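Local coordinates for protein BB0689 (Borrelia burgdorferi, PDB 4D53) that is of uncertain molecular function but is an outer surface lipoprotein of the bacterial CAP superfamily, built on the CAP-domain fold, at residues A[21-26]-A[104-109]; A[30-35]-A[108-113]; A[40-45]-A[128-133]; A[55-60]-A[80-85]. All coordinates share one frame; numbering follows the deposited sequence.

Contact 1: A[21-26]-A[104-109]; sequences AELRKK and ALINTD
The C-terminal end of helix 99-105 in the CAP domain is bound to helix 10-26 chiefly by one arginine reaching across from the latter. The nearest CA atoms of the two segments, those of Arg-24 and Ile-106, are 6.3 Å apart, and Ile-106 is the first residue to leave helical geometry. The Arg-24 side chain starts with CG anti to its own carbonyl carbon, runs straight through chi2 and bends at chi3 (62°), which carries the guanidinium end-on to the chain leaving the helix. NH1 and NH2 both donate to the carbonyl oxygen of Asn-107, at 2.9 Å from NH1 to O and 2.8 Å from NH2 to O. That oxygen lies in the guanidinium plane; NH1 meets it on a lone pair, whereas NH2 approaches nearly along the C=O axis (174°). NH1 also donates to Leu-105 O at 2.9 Å, from 42° above that carbonyl's plane. With two carbonyls bound at its edge, the guanidinium is fixed in rotation, and its positive charge would sit favourably at a helix C-terminus. Leu-105 O also lies 3.5 Å from Arg-24 CG, so the aliphatic part of the arginine runs past the same carbonyl. The preceding residue, Leu-23, adds a loose apolar contact, its CD2 4.4 Å from Leu-105 CB and touching Ile-106 CG2 at similar range. Beyond the pair, NH2 of Arg-24 also bonds Asn-30 O in the loop leading to strand 33-34, while Leu-105 packs on Ile-81 of strand 75-84 and on Trp-95 and Leu-96 of helix 91-96.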
loop_
_atom_site.group_PDB
_atom_site.type_symbol
_atom_site.label_atom_id
_atom_site.label_comp_id
_atom_site.label_asym_id
_atom_site.label_seq_id
_atom_site.Cartn_x
_atom_site.Cartn_y
_atom_site.Cartn_z
ATOM N N ALA A 21 -1.458 9.488 8.009
ATOM C CA ALA A 21 -0.658 10.643 8.494
ATOM C C ALA A 21 -1.100 11.113 9.869
ATOM O O ALA A 21 -0.222 11.384 10.727
ATOM C CB ALA A 21 -0.674 11.839 7.512
ATOM N N GLU A 22 -2.388 11.169 10.090
ATOM C CA GLU A 22 -2.922 11.601 11.402
ATOM C C GLU A 22 -2.618 10.620 12.523
ATOM O O GLU A 22 -2.241 11.012 13.632
ATOM C CB GLU A 22 -4.414 11.899 11.312
ATOM C CG GLU A 22 -4.857 12.842 12.408
ATOM C CD GLU A 22 -4.084 14.172 12.398
ATOM O OE1 GLU A 22 -4.482 15.072 11.649
ATOM O OE2 GLU A 22 -3.078 14.314 13.126
ATOM N N LEU A 23 -2.786 9.340 12.247
ATOM C CA LEU A 23 -2.340 8.296 13.154
ATOM C C LEU A 23 -0.883 8.436 13.499
ATOM O O LEU A 23 -0.514 8.439 14.705
ATOM C CB LEU A 23 -2.634 6.877 12.624
ATOM C CG LEU A 23 -1.908 5.701 13.297
ATOM C CD1 LEU A 23 -2.599 5.438 14.635
ATOM C CD2 LEU A 23 -2.055 4.486 12.392
ATOM N N ARG A 24 -0.011 8.596 12.505
ATOM C CA ARG A 24 1.417 8.667 12.824
ATOM C C ARG A 24 1.760 9.971 13.610
ATOM O O ARG A 24 2.634 9.956 14.495
ATOM C CB ARG A 24 2.244 8.527 11.579
ATOM C CG ARG A 24 2.156 7.135 10.918
ATOM C CD ARG A 24 2.860 7.125 9.583
ATOM N NE ARG A 24 4.279 7.408 9.719
ATOM C CZ ARG A 24 5.181 6.544 10.074
ATOM N NH1 ARG A 24 4.822 5.285 10.293
ATOM N NH2 ARG A 24 6.487 6.917 10.268
ATOM N N LYS A 25 1.098 11.046 13.265
ATOM C CA LYS A 25 1.303 12.299 13.920
ATOM C C LYS A 25 0.931 12.232 15.418
ATOM O O LYS A 25 1.684 12.683 16.283
ATOM C CB LYS A 25 0.516 13.366 13.214
ATOM C CG LYS A 25 0.684 14.716 13.903
ATOM C CD LYS A 25 -0.036 15.794 13.174
ATOM C CE LYS A 25 0.518 17.121 13.685
ATOM N NZ LYS A 25 -0.226 18.268 13.127
ATOM N N LYS A 26 -0.180 11.569 15.731
ATOM C CA LYS A 26 -0.600 11.388 17.106
ATOM C C LYS A 26 0.366 10.530 17.881
ATOM O O LYS A 26 0.429 10.663 19.100
ATOM C CB LYS A 26 -2.043 10.826 17.199
ATOM C CG LYS A 26 -3.168 11.796 16.809
ATOM C CD LYS A 26 -2.788 13.274 16.863
ATOM C CE LYS A 26 -3.843 14.246 16.307
ATOM N NZ LYS A 26 -5.219 13.663 16.241
ATOM N N ALA A 104 3.889 -2.163 10.380
ATOM C CA ALA A 104 4.125 -1.329 9.204
ATOM C C ALA A 104 3.560 0.036 9.311
ATOM O O ALA A 104 4.255 1.044 8.979
ATOM C CB ALA A 104 3.619 -2.083 7.945
ATOM N N LEU A 105 2.302 0.175 9.744
ATOM C CA LEU A 105 1.695 1.489 9.835
ATOM C C LEU A 105 2.417 2.437 10.778
ATOM O O LEU A 105 2.436 3.644 10.546
ATOM C CB LEU A 105 0.268 1.403 10.321
ATOM C CG LEU A 105 -0.794 0.820 9.423
ATOM C CD1 LEU A 105 -2.148 0.705 10.174
ATOM C CD2 LEU A 105 -0.966 1.750 8.216
ATOM N N ILE A 106 2.987 1.913 11.834
ATOM C CA ILE A 106 3.654 2.784 12.811
ATOM C C ILE A 106 5.215 2.670 12.753
ATOM O O ILE A 106 5.875 3.007 13.739
ATOM C CB ILE A 106 3.107 2.529 14.269
ATOM C CG1 ILE A 106 3.473 1.149 14.767
ATOM C CG2 ILE A 106 1.638 2.822 14.301
ATOM C CD1 ILE A 106 3.234 0.965 16.286
ATOM N N ASN A 107 5.759 2.175 11.652
ATOM C CA ASN A 107 7.202 2.005 11.497
ATOM C C ASN A 107 7.965 3.364 11.514
ATOM O O ASN A 107 7.448 4.392 11.091
ATOM C CB ASN A 107 7.548 1.149 10.323
ATOM C CG ASN A 107 7.631 1.909 9.036
ATOM O OD1 ASN A 107 6.650 2.124 8.275
ATOM N ND2 ASN A 107 8.813 2.462 8.839
ATOM N N THR A 108 9.202 3.305 12.002
ATOM C CA THR A 108 10.117 4.477 11.980
ATOM C C THR A 108 11.255 4.277 11.045
ATOM O O THR A 108 12.167 5.092 11.037
ATOM C CB THR A 108 10.773 4.724 13.379
ATOM O OG1 THR A 108 11.475 3.559 13.815
ATOM C CG2 THR A 108 9.790 5.105 14.299
ATOM N N ASP A 109 11.239 3.213 10.246
ATOM C CA ASP A 109 12.316 2.847 9.389
ATOM C C ASP A 109 12.237 3.517 8.012
ATOM O O ASP A 109 13.161 3.348 7.249
ATOM C CB ASP A 109 12.342 1.370 9.024
ATOM C CG ASP A 109 12.595 0.450 10.138
ATOM O OD1 ASP A 109 12.982 0.916 11.265
ATOM O OD2 ASP A 109 12.351 -0.769 9.806
#

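Contact 2: A[30-35]-A[108-113]; sequences NHLEID and TDTDKI
Two short strands run parallel, with Glu-33 paired to Lys-112 and Ile-34 to Ile-113, at CA-to-CA distances of 4.8 Å for the first pair and 5.0 Å for the second. This adds 33-34 as an outermost strand of the mixed sheet, beside strand 112-119, whose start forms a classic beta bulge: Asp-111 and Lys-112 both face Gly-132. Three backbone bonds make the parallel ladder. Glu-33 N donates to Asp-111 O nearly straight (167°), Ile-113 N donates to Glu-33 O, and Asp-35 N to Ile-113 O at 2.8 Å. On one face, Glu-33 and Lys-112 lie side by side pointing the same way; the lysine bends at chi2 (-60°), bringing NZ 3.0 Å from Glu-33 OE1 in a salt bridge whose hydrogen bond is weak. The other face carries Ile-34 and Ile-113, the latter with CG2 in the crowded position between N and carbonyl carbon, 4.0 Å from Leu-32 CB. Leu-32 crosses Ile-113 at about a right angle, and its CD2 reaches Thr-110 O. Asp-35, the N-cap of helix 36-52, spends its carboxylate on Leu-38 N and Arg-134, and only its CB packs here, on Lys-112 CB. Ahead of the strands, Asn-30 turns its amide so that ND2 donates to Thr-110 O at 2.8 Å, with that oxygen just 1° out of the amide plane.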
loop_
_atom_site.group_PDB
_atom_site.type_symbol
_atom_site.label_atom_id
_atom_site.label_comp_id
_atom_site.label_asym_id
_atom_site.label_seq_id
_atom_site.Cartn_x
_atom_site.Cartn_y
_atom_site.Cartn_z
ATOM N N ASN A 30 7.565 9.706 12.569
ATOM C CA ASN A 30 8.035 10.544 11.435
ATOM C C ASN A 30 7.042 10.673 10.278
ATOM O O ASN A 30 6.291 9.742 9.949
ATOM C CB ASN A 30 9.412 10.031 10.945
ATOM C CG ASN A 30 9.375 8.556 10.492
ATOM O OD1 ASN A 30 9.103 7.674 11.297
ATOM N ND2 ASN A 30 9.702 8.293 9.221
ATOM N N HIS A 31 7.074 11.840 9.665
ATOM C CA HIS A 31 6.192 12.172 8.547
ATOM C C HIS A 31 6.663 11.507 7.266
ATOM O O HIS A 31 7.809 11.676 6.808
ATOM C CB HIS A 31 6.108 13.651 8.354
ATOM C CG HIS A 31 5.151 14.059 7.284
ATOM N ND1 HIS A 31 5.591 14.488 6.051
ATOM C CD2 HIS A 31 3.802 14.087 7.240
ATOM C CE1 HIS A 31 4.553 14.784 5.292
ATOM N NE2 HIS A 31 3.455 14.570 5.996
ATOM N N LEU A 32 5.758 10.730 6.691
ATOM C CA LEU A 32 6.016 10.064 5.437
ATOM C C LEU A 32 5.619 10.955 4.239
ATOM O O LEU A 32 4.542 11.596 4.259
ATOM C CB LEU A 32 5.220 8.750 5.382
ATOM C CG LEU A 32 5.541 7.737 6.477
ATOM C CD1 LEU A 32 4.554 6.575 6.408
ATOM C CD2 LEU A 32 6.976 7.279 6.360
ATOM N N GLU A 33 6.458 10.979 3.195
ATOM C CA GLU A 33 6.129 11.774 1.979
ATOM C C GLU A 33 5.660 10.815 0.908
ATOM O O GLU A 33 6.227 9.744 0.753
ATOM C CB GLU A 33 7.397 12.475 1.471
ATOM C CG GLU A 33 7.754 13.599 2.452
ATOM C CD GLU A 33 9.001 14.406 2.085
ATOM O OE1 GLU A 33 9.610 14.193 0.993
ATOM O OE2 GLU A 33 9.340 15.281 2.919
ATOM N N ILE A 34 4.638 11.198 0.213
ATOM C CA ILE A 34 4.113 10.339 -0.909
ATOM C C ILE A 34 5.116 10.244 -2.007
ATOM O O ILE A 34 5.706 11.281 -2.376
ATOM C CB ILE A 34 2.811 10.897 -1.432
ATOM C CG1 ILE A 34 1.768 10.890 -0.326
ATOM C CG2 ILE A 34 2.307 10.034 -2.611
ATOM C CD1 ILE A 34 0.591 11.809 -0.591
ATOM N N ASP A 35 5.384 9.046 -2.522
ATOM C CA ASP A 35 6.446 8.849 -3.503
ATOM C C ASP A 35 5.864 8.256 -4.790
ATOM O O ASP A 35 5.147 7.206 -4.752
ATOM C CB ASP A 35 7.494 7.921 -2.931
ATOM C CG ASP A 35 8.646 7.662 -3.905
ATOM O OD1 ASP A 35 9.570 8.471 -3.902
ATOM O OD2 ASP A 35 8.646 6.642 -4.650
ATOM N N THR A 108 9.202 3.305 12.002
ATOM C CA THR A 108 10.117 4.477 11.980
ATOM C C THR A 108 11.255 4.277 11.045
ATOM O O THR A 108 12.167 5.092 11.037
ATOM C CB THR A 108 10.773 4.724 13.379
ATOM O OG1 THR A 108 11.475 3.559 13.815
ATOM C CG2 THR A 108 9.790 5.105 14.299
ATOM N N ASP A 109 11.239 3.213 10.246
ATOM C CA ASP A 109 12.316 2.847 9.389
ATOM C C ASP A 109 12.237 3.517 8.012
ATOM O O ASP A 109 13.161 3.348 7.249
ATOM C CB ASP A 109 12.342 1.370 9.024
ATOM C CG ASP A 109 12.595 0.450 10.138
ATOM O OD1 ASP A 109 12.982 0.916 11.265
ATOM O OD2 ASP A 109 12.351 -0.769 9.806
ATOM N N THR A 110 11.075 4.041 7.616
ATOM C CA THR A 110 10.835 4.402 6.193
ATOM C C THR A 110 10.505 5.882 6.203
ATOM O O THR A 110 10.013 6.372 7.208
ATOM C CB THR A 110 9.675 3.572 5.541
ATOM O OG1 THR A 110 8.490 3.787 6.322
ATOM C CG2 THR A 110 10.021 2.120 5.424
ATOM N N ASP A 111 10.771 6.621 5.106
ATOM C CA ASP A 111 10.344 7.979 4.995
ATOM C C ASP A 111 9.409 8.278 3.865
ATOM O O ASP A 111 8.926 9.402 3.738
ATOM C CB ASP A 111 11.535 8.994 4.989
ATOM C CG ASP A 111 12.518 8.769 3.876
ATOM O OD1 ASP A 111 12.409 7.808 3.116
ATOM O OD2 ASP A 111 13.451 9.589 3.783
ATOM N N LYS A 112 9.139 7.280 3.033
ATOM C CA LYS A 112 8.269 7.440 1.865
ATOM C C LYS A 112 7.106 6.410 1.946
ATOM O O LYS A 112 7.304 5.322 2.407
ATOM C CB LYS A 112 9.055 7.133 0.586
ATOM C CG LYS A 112 10.293 8.028 0.386
ATOM C CD LYS A 112 9.984 9.494 0.303
ATOM C CE LYS A 112 11.272 10.347 0.246
ATOM N NZ LYS A 112 10.803 11.706 -0.054
ATOM N N ILE A 113 5.967 6.791 1.392
ATOM C CA ILE A 113 4.789 5.940 1.262
ATOM C C ILE A 113 4.216 6.092 -0.156
ATOM O O ILE A 113 4.251 7.188 -0.783
ATOM C CB ILE A 113 3.712 6.311 2.307
ATOM C CG1 ILE A 113 2.602 5.284 2.415
ATOM C CG2 ILE A 113 3.134 7.693 2.108
ATOM C CD1 ILE A 113 1.608 5.569 3.520
#

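Contact 3: A[40-45]-A[128-133]; sequences KVAKEY and VVLFGK
The Tyr-45 ring is the flat group of this contact, and the strand meets it obliquely: Val-128 CG2 stands 4.5 Å from Tyr-45 CD2, a marginal touch. The ring is held mainly from elsewhere, by a cation-pi interaction with Arg-67 and by hydrogen bonds of its hydroxyl with Thr-56 O and Leu-59 N. The real packing lies one turn earlier on helix 36-52, where Ala-42 faces strand 125-134. The short axes approach to 7.9 Å and run roughly antiparallel, at 148°. Ala-42 is the central residue. Its CA lies 5.5 Å from Val-128 CA, and its methyl CB points at the strand, resting on Val-128 O at 3.6 Å and on Val-128 CG1 at 3.8 Å. Val-128 carries CG1 anti to its backbone N, which places this methyl against the alanine, while CG2 turns toward Ala-42 O. Two residues on, Leu-130 extends from the same face of the strand; its CD1 sits 3.6 Å from Val-41 CG1, the two side chains crossing at about a right angle, and equally close to Ala-42 N. Val-129 and Phe-131 point to the opposite face, toward Ile-81 and Ile-113 and toward Leu-32. This is helix-on-sheet packing within the alpha-beta-alpha sandwich of CAP domains. Since all five touching residues are buried and meet mainly through methyl groups, backbone atoms and one ring carbon, the contact rests on shape fit and exclusion of water, with the polar bonding of Tyr-45 provided by the loop beyond.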
loop_
_atom_site.group_PDB
_atom_site.type_symbol
_atom_site.label_atom_id
_atom_site.label_comp_id
_atom_site.label_asym_id
_atom_site.label_seq_id
_atom_site.Cartn_x
_atom_site.Cartn_y
_atom_site.Cartn_z
ATOM N N LYS A 40 3.468 3.886 -8.223
ATOM C CA LYS A 40 3.438 3.141 -9.507
ATOM C C LYS A 40 3.574 1.627 -9.241
ATOM O O LYS A 40 2.815 0.841 -9.801
ATOM C CB LYS A 40 4.568 3.606 -10.428
ATOM C CG LYS A 40 4.588 2.930 -11.812
ATOM C CD LYS A 40 5.931 2.888 -12.533
ATOM C CE LYS A 40 6.603 4.244 -12.597
ATOM N NZ LYS A 40 8.037 4.077 -13.021
ATOM N N VAL A 41 4.478 1.241 -8.372
ATOM C CA VAL A 41 4.685 -0.182 -8.027
ATOM C C VAL A 41 3.401 -0.747 -7.379
ATOM O O VAL A 41 3.002 -1.850 -7.717
ATOM C CB VAL A 41 5.920 -0.357 -7.124
ATOM C CG1 VAL A 41 6.133 -1.795 -6.687
ATOM C CG2 VAL A 41 7.190 0.124 -7.867
ATOM N N ALA A 42 2.788 0.005 -6.457
ATOM C CA ALA A 42 1.571 -0.446 -5.769
ATOM C C ALA A 42 0.441 -0.634 -6.742
ATOM O O ALA A 42 -0.311 -1.606 -6.632
ATOM C CB ALA A 42 1.188 0.542 -4.662
ATOM N N LYS A 43 0.257 0.283 -7.706
ATOM C CA LYS A 43 -0.764 0.151 -8.676
ATOM C C LYS A 43 -0.595 -1.069 -9.600
ATOM O O LYS A 43 -1.538 -1.825 -9.814
ATOM C CB LYS A 43 -0.920 1.441 -9.533
ATOM C CG LYS A 43 -2.027 1.357 -10.573
ATOM C CD LYS A 43 -2.141 2.680 -11.392
ATOM C CE LYS A 43 -3.346 2.682 -12.316
ATOM N NZ LYS A 43 -3.428 3.956 -13.060
ATOM N N GLU A 44 0.626 -1.285 -10.037
ATOM C CA GLU A 44 0.905 -2.414 -10.953
ATOM C C GLU A 44 0.632 -3.732 -10.263
ATOM O O GLU A 44 0.024 -4.664 -10.827
ATOM C CB GLU A 44 2.359 -2.379 -11.391
ATOM C CG GLU A 44 2.597 -1.224 -12.369
ATOM C CD GLU A 44 3.962 -1.260 -13.106
ATOM O OE1 GLU A 44 4.761 -2.264 -12.960
ATOM O OE2 GLU A 44 4.168 -0.232 -13.826
ATOM N N TYR A 45 1.053 -3.766 -8.997
ATOM C CA TYR A 45 0.820 -5.003 -8.171
ATOM C C TYR A 45 -0.652 -5.232 -7.833
ATOM O O TYR A 45 -1.153 -6.371 -7.948
ATOM C CB TYR A 45 1.690 -4.962 -6.917
ATOM C CG TYR A 45 1.811 -6.352 -6.307
ATOM C CD1 TYR A 45 2.288 -7.431 -7.038
ATOM C CD2 TYR A 45 1.444 -6.592 -4.956
ATOM C CE1 TYR A 45 2.433 -8.674 -6.474
ATOM C CE2 TYR A 45 1.590 -7.826 -4.386
ATOM C CZ TYR A 45 2.092 -8.889 -5.141
ATOM O OH TYR A 45 2.272 -10.135 -4.574
ATOM N N VAL A 128 -3.224 -1.757 -1.916
ATOM C CA VAL A 128 -1.794 -2.042 -1.758
ATOM C C VAL A 128 -1.093 -0.797 -1.236
ATOM O O VAL A 128 -1.122 0.251 -1.938
ATOM C CB VAL A 128 -1.107 -2.522 -3.063
ATOM C CG1 VAL A 128 0.410 -2.727 -2.890
ATOM C CG2 VAL A 128 -1.786 -3.779 -3.666
ATOM N N VAL A 129 -0.407 -0.899 -0.079
ATOM C CA VAL A 129 0.318 0.278 0.481
ATOM C C VAL A 129 1.738 -0.105 0.761
ATOM O O VAL A 129 1.999 -1.086 1.418
ATOM C CB VAL A 129 -0.402 0.951 1.658
ATOM C CG1 VAL A 129 0.398 2.160 2.192
ATOM C CG2 VAL A 129 -1.853 1.269 1.332
ATOM N N LEU A 130 2.685 0.641 0.188
ATOM C CA LEU A 130 4.090 0.414 0.309
ATOM C C LEU A 130 4.760 1.560 1.105
ATOM O O LEU A 130 4.357 2.705 0.991
ATOM C CB LEU A 130 4.752 0.400 -1.081
ATOM C CG LEU A 130 4.185 -0.646 -2.090
ATOM C CD1 LEU A 130 4.801 -0.599 -3.529
ATOM C CD2 LEU A 130 4.404 -2.029 -1.529
ATOM N N PHE A 131 5.784 1.163 1.833
ATOM C CA PHE A 131 6.610 2.045 2.624
ATOM C C PHE A 131 8.050 1.788 2.231
ATOM O O PHE A 131 8.477 0.621 1.965
ATOM C CB PHE A 131 6.468 1.780 4.144
ATOM C CG PHE A 131 5.068 1.880 4.675
ATOM C CD1 PHE A 131 4.185 0.843 4.496
ATOM C CD2 PHE A 131 4.642 2.981 5.351
ATOM C CE1 PHE A 131 2.882 0.949 4.926
ATOM C CE2 PHE A 131 3.370 3.089 5.844
ATOM C CZ PHE A 131 2.448 2.077 5.602
ATOM N N GLY A 132 8.855 2.876 2.183
ATOM C CA GLY A 132 10.232 2.696 1.767
ATOM C C GLY A 132 11.218 3.776 2.254
ATOM O O GLY A 132 10.826 4.861 2.611
ATOM N N LYS A 133 12.485 3.418 2.224
ATOM C CA LYS A 133 13.599 4.378 2.540
ATOM C C LYS A 133 14.607 4.197 1.432
ATOM O O LYS A 133 14.966 3.057 1.168
ATOM C CB LYS A 133 14.187 3.961 3.881
ATOM C CG LYS A 133 15.385 4.717 4.434
ATOM C CD LYS A 133 15.155 6.194 4.487
ATOM C CE LYS A 133 16.471 6.897 4.841
ATOM N NZ LYS A 133 16.423 8.293 4.355
#

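Contact 4: A[55-60]-A[80-85]; sequences ITHTLF and EILASG
One side-chain hydrogen bond joins the loop to the strand: His-57 ND1 donates to Glu-80 OE1 at 2.7 Å, with an N-H...O angle of 152°. The ring and carboxylate planes are only 21° apart, and OE1 accepts the N-H on its anti lone pair, at the ring's edge. The extended Glu-80 chain, CG anti to its backbone N, delivers the carboxylate there; its other oxygen, OE2, forms a salt bridge with Arg-67, which would favour the ionised glutamate. CH-pi contact comes next: Leu-82 CD1 lies over one face of the His-57 ring, 3.9 Å from the centroid and 17° off the normal. The same methyl touches Thr-56 O at 3.5 Å. Van der Waals packing completes the interface, with Ile-55 CG2 3.8 Å from Leu-82 CD1, and Ile-55 CG1 3.6 Å from Ser-84 CB. Within the loop, Thr-56 OG1 accepts from Thr-58 N at 3.2 Å, an ST turn spanning His-57. A histidine hydrogen-bonded to a strand glutamate is consistent with the His/Glu cavity known from CAP domains, although no activity is assigned to this pair here.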
loop_
_atom_site.group_PDB
_atom_site.type_symbol
_atom_site.label_atom_id
_atom_site.label_comp_id
_atom_site.label_asym_id
_atom_site.label_seq_id
_atom_site.Cartn_x
_atom_site.Cartn_y
_atom_site.Cartn_z
ATOM N N ILE A 55 -4.727 -12.553 -2.869
ATOM C CA ILE A 55 -4.015 -11.614 -2.128
ATOM C C ILE A 55 -2.784 -12.361 -1.536
ATOM O O ILE A 55 -2.911 -13.379 -0.814
ATOM C CB ILE A 55 -4.909 -11.043 -0.985
ATOM C CG1 ILE A 55 -6.117 -10.289 -1.518
ATOM C CG2 ILE A 55 -4.034 -10.262 -0.062
ATOM C CD1 ILE A 55 -5.734 -9.008 -2.254
ATOM N N THR A 56 -1.626 -11.868 -1.850
ATOM C CA THR A 56 -0.350 -12.515 -1.461
ATOM C C THR A 56 0.764 -11.532 -1.621
ATOM O O THR A 56 0.672 -10.640 -2.492
ATOM C CB THR A 56 -0.048 -13.799 -2.272
ATOM O OG1 THR A 56 1.266 -14.246 -1.910
ATOM C CG2 THR A 56 -0.094 -13.523 -3.735
ATOM N N HIS A 57 1.839 -11.663 -0.850
ATOM C CA HIS A 57 3.009 -10.759 -0.982
ATOM C C HIS A 57 4.007 -11.275 -2.020
ATOM O O HIS A 57 4.942 -10.568 -2.350
ATOM C CB HIS A 57 3.736 -10.601 0.368
ATOM C CG HIS A 57 2.917 -9.904 1.402
ATOM N ND1 HIS A 57 2.778 -8.531 1.430
ATOM C CD2 HIS A 57 2.251 -10.378 2.488
ATOM C CE1 HIS A 57 2.067 -8.190 2.498
ATOM N NE2 HIS A 57 1.714 -9.287 3.137
ATOM N N THR A 58 3.827 -12.503 -2.538
ATOM C CA THR A 58 4.877 -13.156 -3.339
ATOM C C THR A 58 4.395 -13.643 -4.696
ATOM O O THR A 58 4.753 -14.709 -5.162
ATOM C CB THR A 58 5.462 -14.381 -2.599
ATOM O OG1 THR A 58 4.388 -15.282 -2.294
ATOM C CG2 THR A 58 6.118 -13.893 -1.318
ATOM N N LEU A 59 3.552 -12.874 -5.354
ATOM C CA LEU A 59 2.993 -13.341 -6.615
ATOM C C LEU A 59 4.049 -13.493 -7.718
ATOM O O LEU A 59 4.930 -12.638 -7.887
ATOM C CB LEU A 59 1.797 -12.500 -7.049
ATOM C CG LEU A 59 1.133 -12.987 -8.356
ATOM C CD1 LEU A 59 0.400 -14.340 -8.053
ATOM C CD2 LEU A 59 0.094 -11.992 -8.799
ATOM N N PHE A 60 4.044 -14.651 -8.399
ATOM C CA PHE A 60 5.057 -14.957 -9.425
ATOM C C PHE A 60 6.478 -14.922 -9.000
ATOM O O PHE A 60 7.300 -14.583 -9.785
ATOM C CB PHE A 60 4.823 -14.138 -10.710
ATOM C CG PHE A 60 3.404 -14.214 -11.197
ATOM C CD1 PHE A 60 2.692 -15.431 -11.093
ATOM C CD2 PHE A 60 2.770 -13.135 -11.783
ATOM C CE1 PHE A 60 1.402 -15.532 -11.498
ATOM C CE2 PHE A 60 1.452 -13.232 -12.203
ATOM C CZ PHE A 60 0.767 -14.430 -12.065
ATOM N N GLU A 80 5.239 -3.728 2.960
ATOM C CA GLU A 80 4.030 -3.795 2.113
ATOM C C GLU A 80 2.877 -4.259 2.954
ATOM O O GLU A 80 3.020 -5.272 3.702
ATOM C CB GLU A 80 4.257 -4.774 0.981
ATOM C CG GLU A 80 2.986 -5.005 0.148
ATOM C CD GLU A 80 3.267 -5.919 -1.047
ATOM O OE1 GLU A 80 3.216 -7.176 -0.879
ATOM O OE2 GLU A 80 3.518 -5.360 -2.150
ATOM N N ILE A 81 1.729 -3.582 2.866
ATOM C CA ILE A 81 0.501 -4.066 3.442
ATOM C C ILE A 81 -0.588 -4.169 2.362
ATOM O O ILE A 81 -0.675 -3.265 1.515
ATOM C CB ILE A 81 0.007 -3.213 4.648
ATOM C CG1 ILE A 81 -0.165 -1.764 4.279
ATOM C CG2 ILE A 81 1.054 -3.256 5.845
ATOM C CD1 ILE A 81 -0.697 -0.777 5.331
ATOM N N LEU A 82 -1.435 -5.202 2.482
ATOM C CA LEU A 82 -2.520 -5.449 1.604
ATOM C C LEU A 82 -3.795 -5.499 2.318
ATOM O O LEU A 82 -3.833 -5.868 3.508
ATOM C CB LEU A 82 -2.256 -6.795 0.879
ATOM C CG LEU A 82 -0.868 -7.001 0.297
ATOM C CD1 LEU A 82 -0.668 -8.412 -0.187
ATOM C CD2 LEU A 82 -0.643 -6.047 -0.905
ATOM N N ALA A 83 -4.896 -5.269 1.621
ATOM C CA ALA A 83 -6.236 -5.488 2.094
ATOM C C ALA A 83 -7.170 -5.780 0.936
ATOM O O ALA A 83 -6.954 -5.286 -0.156
ATOM C CB ALA A 83 -6.791 -4.337 2.905
ATOM N N SER A 84 -8.168 -6.584 1.188
ATOM C CA SER A 84 -9.202 -6.849 0.190
ATOM C C SER A 84 -10.569 -6.988 0.774
ATOM O O SER A 84 -10.780 -7.580 1.844
ATOM C CB SER A 84 -8.831 -8.149 -0.508
ATOM O OG SER A 84 -9.734 -8.520 -1.465
ATOM N N GLY A 85 -11.555 -6.459 0.052
ATOM C CA GLY A 85 -12.903 -6.500 0.469
ATOM C C GLY A 85 -13.222 -5.690 1.717
ATOM O O GLY A 85 -14.162 -6.021 2.446
#

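From the N terminus, helix 10-26 is the first to be tied back: contact 1 joins it to the end of helix 99-105. Contact 2 follows, pairing strand 33-34 with strand 112-119; the two closures finish on one stretch, share Thr-108 and Asp-109, and meet through Arg-24 and Asn-30. Contact 3 then lays helix 36-52 on strand 125-134, its loop crossing those of contacts 1 and 2, and touches contact 2 through Gly-132, opposite the bulge of residues 111-112. Contact 4 closes a much shorter loop, lying within all three larger ones, between residues 55-60 and strand 75-84; Tyr-45 joins it to contact 3. Contacts 2, 3 and 4 all reach the one sheet.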